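Local coordinates for laccase (Botrytis aclada, PDB 3SQR), which couples the oxidation of phenolic substrates such as hydroquinones to the reduction of dioxygen to water, using copper ions, and probably takes part in lignin degradation, at residues 389-394 against 450-455. Numbering follows the deposited sequence.
Sequences LVDEQV and VYVIED. With NAG (2-acetamido-2-deoxy-beta-D-glucopyranose), chain I.
Strands 389-394 and 450-455 run parallel and in register, their axes about 21° apart. Val390, Glu392 and Val394 offer their N-H groups across the gap, while Val452 and Glu454 return theirs to the carbonyls of Val390 and Glu392; of these five bonds, Val394 N to Glu454 O measures 2.7 Å. On one face Tyr451, its CG anti to the backbone N (chi1 176°), donates its OH to Glu392 OE1 at 2.7 Å. OE1 lies in the ring plane at its edge and accepts through its anti lone pair, while Val390 CG1 sits at the same ring's edge, 3.8 Å from Tyr451 CD1. Farther along this face Val394 CG2 presses on Ile453 CD1 at 3.5 Å, tighter than a usual van der Waals contact. The other face carries two acids crossing at about a right angle: Asp391 OD1 is 2.5 Å from Glu454 OE2, a closeness suggesting that one acid is protonated. Gln393 lies alongside Glu454 and gives OE2 a weak NE2 bond of 3.3 Å. On the side of 389-394 turned away from 450-455, a protein-attached N-acetylglucosamine donates N2 to Asp391 O (2.6 Å). Strands 402-406 and 509-515 flank the pair in a mixed sheet of a cupredoxin-like beta-sandwich, as in multicopper oxidases; Phe540 of facing strand 537-542 meets Tyr451 edge-to-face, placing the Tyr451 face toward the sandwich interior. The pair runs toward the type 1 copper site, where Asp455 lies beside the ligand His463.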
ATOM      1  N   LEU A 389      10.090 -24.142  -0.262  1.00 31.96           N
ATOM      2  CA  LEU A 389       8.681 -23.793  -0.325  1.00 32.48           C
ATOM      3  C   LEU A 389       8.073 -23.741   1.064  1.00 31.84           C
ATOM      4  O   LEU A 389       8.211 -24.647   1.878  1.00 31.59           O
ATOM      5  CB  LEU A 389       7.942 -24.786  -1.204  1.00 32.76           C
ATOM      6  CG  LEU A 389       6.530 -24.261  -1.546  1.00 33.01           C
ATOM      7  CD1 LEU A 389       6.140 -24.558  -2.977  1.00 35.68           C
ATOM      8  CD2 LEU A 389       5.549 -24.745  -0.517  1.00 32.67           C
ATOM      9  N   VAL A 390       7.383 -22.663   1.376  1.00 31.27           N
ATOM     10  CA  VAL A 390       6.698 -22.570   2.635  1.00 30.50           C
ATOM     11  C   VAL A 390       5.234 -22.428   2.291  1.00 30.90           C
ATOM     12  O   VAL A 390       4.888 -21.628   1.452  1.00 30.17           O
ATOM     13  CB  VAL A 390       7.160 -21.359   3.448  1.00 31.62           C
ATOM     14  CG1 VAL A 390       6.210 -21.062   4.582  1.00 30.48           C
ATOM     15  CG2 VAL A 390       8.609 -21.582   3.980  1.00 30.78           C
ATOM     16  N   ASP A 391       4.389 -23.202   2.958  1.00 29.33           N
ATOM     17  CA  ASP A 391       2.969 -23.202   2.642  1.00 30.01           C
ATOM     18  C   ASP A 391       2.224 -22.774   3.878  1.00 29.26           C
ATOM     19  O   ASP A 391       2.469 -23.253   4.998  1.00 30.22           O
ATOM     20  CB  ASP A 391       2.462 -24.595   2.169  1.00 30.01           C
ATOM     21  CG  ASP A 391       0.908 -24.636   2.039  1.00 32.40           C
ATOM     22  OD1 ASP A 391       0.418 -24.134   1.037  1.00 31.44           O
ATOM     23  OD2 ASP A 391       0.211 -25.111   2.963  1.00 37.80           O
ATOM     24  N   GLU A 392       1.298 -21.841   3.695  1.00 28.44           N
ATOM     25  CA  GLU A 392       0.452 -21.409   4.760  1.00 28.14           C
ATOM     26  C   GLU A 392      -0.979 -21.240   4.242  1.00 27.28           C
ATOM     27  O   GLU A 392      -1.208 -21.004   3.066  1.00 27.45           O
ATOM     28  CB  GLU A 392       0.992 -20.141   5.401  1.00 29.39           C
ATOM     29  CG  GLU A 392       2.285 -20.462   6.235  1.00 31.34           C
ATOM     30  CD  GLU A 392       2.541 -19.497   7.287  1.00 36.24           C
ATOM     31  OE1 GLU A 392       2.453 -18.272   7.008  1.00 36.21           O
ATOM     32  OE2 GLU A 392       2.883 -19.959   8.395  1.00 33.94           O
ATOM     33  N   GLN A 393      -1.896 -21.399   5.169  1.00 27.09           N
ATOM     34  CA  GLN A 393      -3.308 -21.510   4.862  1.00 26.87           C
ATOM     35  C   GLN A 393      -4.125 -20.571   5.679  1.00 25.96           C
ATOM     36  O   GLN A 393      -4.087 -20.563   6.913  1.00 27.15           O
ATOM     37  CB  GLN A 393      -3.783 -22.952   5.077  1.00 28.38           C
ATOM     38  CG  GLN A 393      -2.942 -23.948   4.302  1.00 30.21           C
ATOM     39  CD  GLN A 393      -3.354 -25.376   4.584  1.00 32.60           C
ATOM     40  OE1 GLN A 393      -3.894 -25.679   5.634  1.00 33.43           O
ATOM     41  NE2 GLN A 393      -3.119 -26.229   3.653  1.00 32.99           N
ATOM     42  N   VAL A 394      -4.928 -19.800   4.967  1.00 26.66           N
ATOM     43  CA  VAL A 394      -5.810 -18.837   5.603  1.00 26.70           C
ATOM     44  C   VAL A 394      -7.164 -19.469   5.897  1.00 26.47           C
ATOM     45  O   VAL A 394      -7.796 -20.045   5.038  1.00 26.90           O
ATOM     46  CB  VAL A 394      -5.986 -17.597   4.741  1.00 25.64           C
ATOM     47  CG1 VAL A 394      -6.804 -16.522   5.466  1.00 26.69           C
ATOM     48  CG2 VAL A 394      -4.577 -17.031   4.374  1.00 24.74           C
ATOM     49  N   VAL A 450       9.805 -19.685  -1.941  1.00 25.39           N
ATOM     50  CA  VAL A 450       8.455 -19.558  -2.521  1.00 26.38           C
ATOM     51  C   VAL A 450       7.489 -19.728  -1.359  1.00 25.75           C
ATOM     52  O   VAL A 450       7.511 -20.711  -0.589  1.00 26.95           O
ATOM     53  CB  VAL A 450       8.139 -20.527  -3.620  1.00 25.91           C
ATOM     54  CG1 VAL A 450       6.601 -20.486  -3.960  1.00 26.75           C
ATOM     55  CG2 VAL A 450       8.948 -20.236  -4.839  1.00 25.12           C
ATOM     56  N   TYR A 451       6.688 -18.691  -1.157  1.00 26.90           N
ATOM     57  CA  TYR A 451       5.733 -18.669  -0.095  1.00 25.29           C
ATOM     58  C   TYR A 451       4.384 -18.804  -0.761  1.00 25.98           C
ATOM     59  O   TYR A 451       4.014 -18.010  -1.653  1.00 26.41           O
ATOM     60  CB  TYR A 451       5.800 -17.349   0.685  1.00 24.43           C
ATOM     61  CG  TYR A 451       4.775 -17.227   1.753  1.00 24.79           C
ATOM     62  CD1 TYR A 451       4.864 -17.950   2.929  1.00 28.44           C
ATOM     63  CD2 TYR A 451       3.700 -16.342   1.617  1.00 27.06           C
ATOM     64  CE1 TYR A 451       3.937 -17.807   3.918  1.00 27.13           C
ATOM     65  CE2 TYR A 451       2.762 -16.222   2.607  1.00 25.86           C
ATOM     66  CZ  TYR A 451       2.882 -16.945   3.758  1.00 29.27           C
ATOM     67  OH  TYR A 451       1.927 -16.806   4.744  1.00 29.97           O
ATOM     68  N   VAL A 452       3.672 -19.858  -0.387  1.00 26.39           N
ATOM     69  CA  VAL A 452       2.353 -20.130  -0.958  1.00 25.65           C
ATOM     70  C   VAL A 452       1.349 -19.849   0.143  1.00 26.67           C
ATOM     71  O   VAL A 452       1.394 -20.429   1.187  1.00 25.24           O
ATOM     72  CB  VAL A 452       2.172 -21.623  -1.448  1.00 26.27           C
ATOM     73  CG1 VAL A 452       0.725 -21.823  -1.956  1.00 26.35           C
ATOM     74  CG2 VAL A 452       3.096 -21.956  -2.616  1.00 25.00           C
ATOM     75  N   ILE A 453       0.410 -18.960  -0.133  1.00 25.69           N
ATOM     76  CA  ILE A 453      -0.614 -18.690   0.819  1.00 25.69           C
ATOM     77  C   ILE A 453      -1.931 -19.090   0.140  1.00 24.53           C
ATOM     78  O   ILE A 453      -2.211 -18.722  -0.998  1.00 23.28           O
ATOM     79  CB  ILE A 453      -0.622 -17.219   1.293  1.00 24.25           C
ATOM     80  CG1 ILE A 453      -1.709 -17.040   2.360  1.00 28.98           C
ATOM     81  CG2 ILE A 453      -0.701 -16.249   0.105  1.00 27.10           C
ATOM     82  CD1 ILE A 453      -1.603 -15.743   3.151  1.00 29.56           C
ATOM     83  N   GLU A 454      -2.653 -19.931   0.844  1.00 25.51           N
ATOM     84  CA  GLU A 454      -3.880 -20.540   0.372  1.00 24.87           C
ATOM     85  C   GLU A 454      -5.064 -19.972   1.055  1.00 24.42           C
ATOM     86  O   GLU A 454      -5.087 -19.782   2.278  1.00 25.83           O
ATOM     87  CB  GLU A 454      -3.867 -22.032   0.689  1.00 25.68           C
ATOM     88  CG  GLU A 454      -2.758 -22.787   0.062  1.00 27.09           C
ATOM     89  CD  GLU A 454      -2.926 -24.262   0.373  1.00 29.76           C
ATOM     90  OE1 GLU A 454      -4.042 -24.775   0.135  1.00 29.76           O
ATOM     91  OE2 GLU A 454      -1.952 -24.854   0.887  1.00 29.74           O
ATOM     92  N   ASP A 455      -6.080 -19.716   0.283  1.00 25.84           N
ATOM     93  CA  ASP A 455      -7.356 -19.309   0.876  1.00 25.42           C
ATOM     94  C   ASP A 455      -8.208 -20.537   1.156  1.00 25.63           C
ATOM     95  O   ASP A 455      -8.845 -21.021   0.242  1.00 26.00           O
ATOM     96  CB  ASP A 455      -8.114 -18.411  -0.104  1.00 24.43           C
ATOM     97  CG  ASP A 455      -9.456 -17.861   0.500  1.00 26.61           C
ATOM     98  OD1 ASP A 455      -9.696 -18.166   1.656  1.00 27.79           O
ATOM     99  OD2 ASP A 455     -10.222 -17.176  -0.198  1.00 27.41           O
TER
HETATM  100  C1  NAG I 558       0.699 -24.947   7.447  1.00 36.32           C
HETATM  101  C2  NAG I 558       2.137 -25.438   7.341  1.00 36.91           C
HETATM  102  C3  NAG I 558       2.257 -26.349   6.129  1.00 36.02           C
HETATM  103  C4  NAG I 558       1.232 -27.463   6.192  1.00 37.80           C
HETATM  104  C5  NAG I 558      -0.155 -26.822   6.234  1.00 37.39           C
HETATM  105  C6  NAG I 558      -1.273 -27.879   6.249  1.00 39.33           C
HETATM  106  C7  NAG I 558       3.967 -24.014   8.210  1.00 36.30           C
HETATM  107  C8  NAG I 558       4.963 -22.907   7.957  1.00 39.83           C
HETATM  108  N2  NAG I 558       3.147 -24.357   7.230  1.00 33.11           N
HETATM  109  O3  NAG I 558       3.557 -26.868   6.158  1.00 32.79           O
HETATM  110  O4  NAG I 558       1.333 -28.237   5.016  1.00 37.20           O
HETATM  111  O5  NAG I 558      -0.186 -26.070   7.438  1.00 32.78           O
HETATM  112  O6  NAG I 558      -1.068 -28.670   7.401  1.00 36.50           O
HETATM  113  O7  NAG I 558       3.954 -24.551   9.313  1.00 38.95           O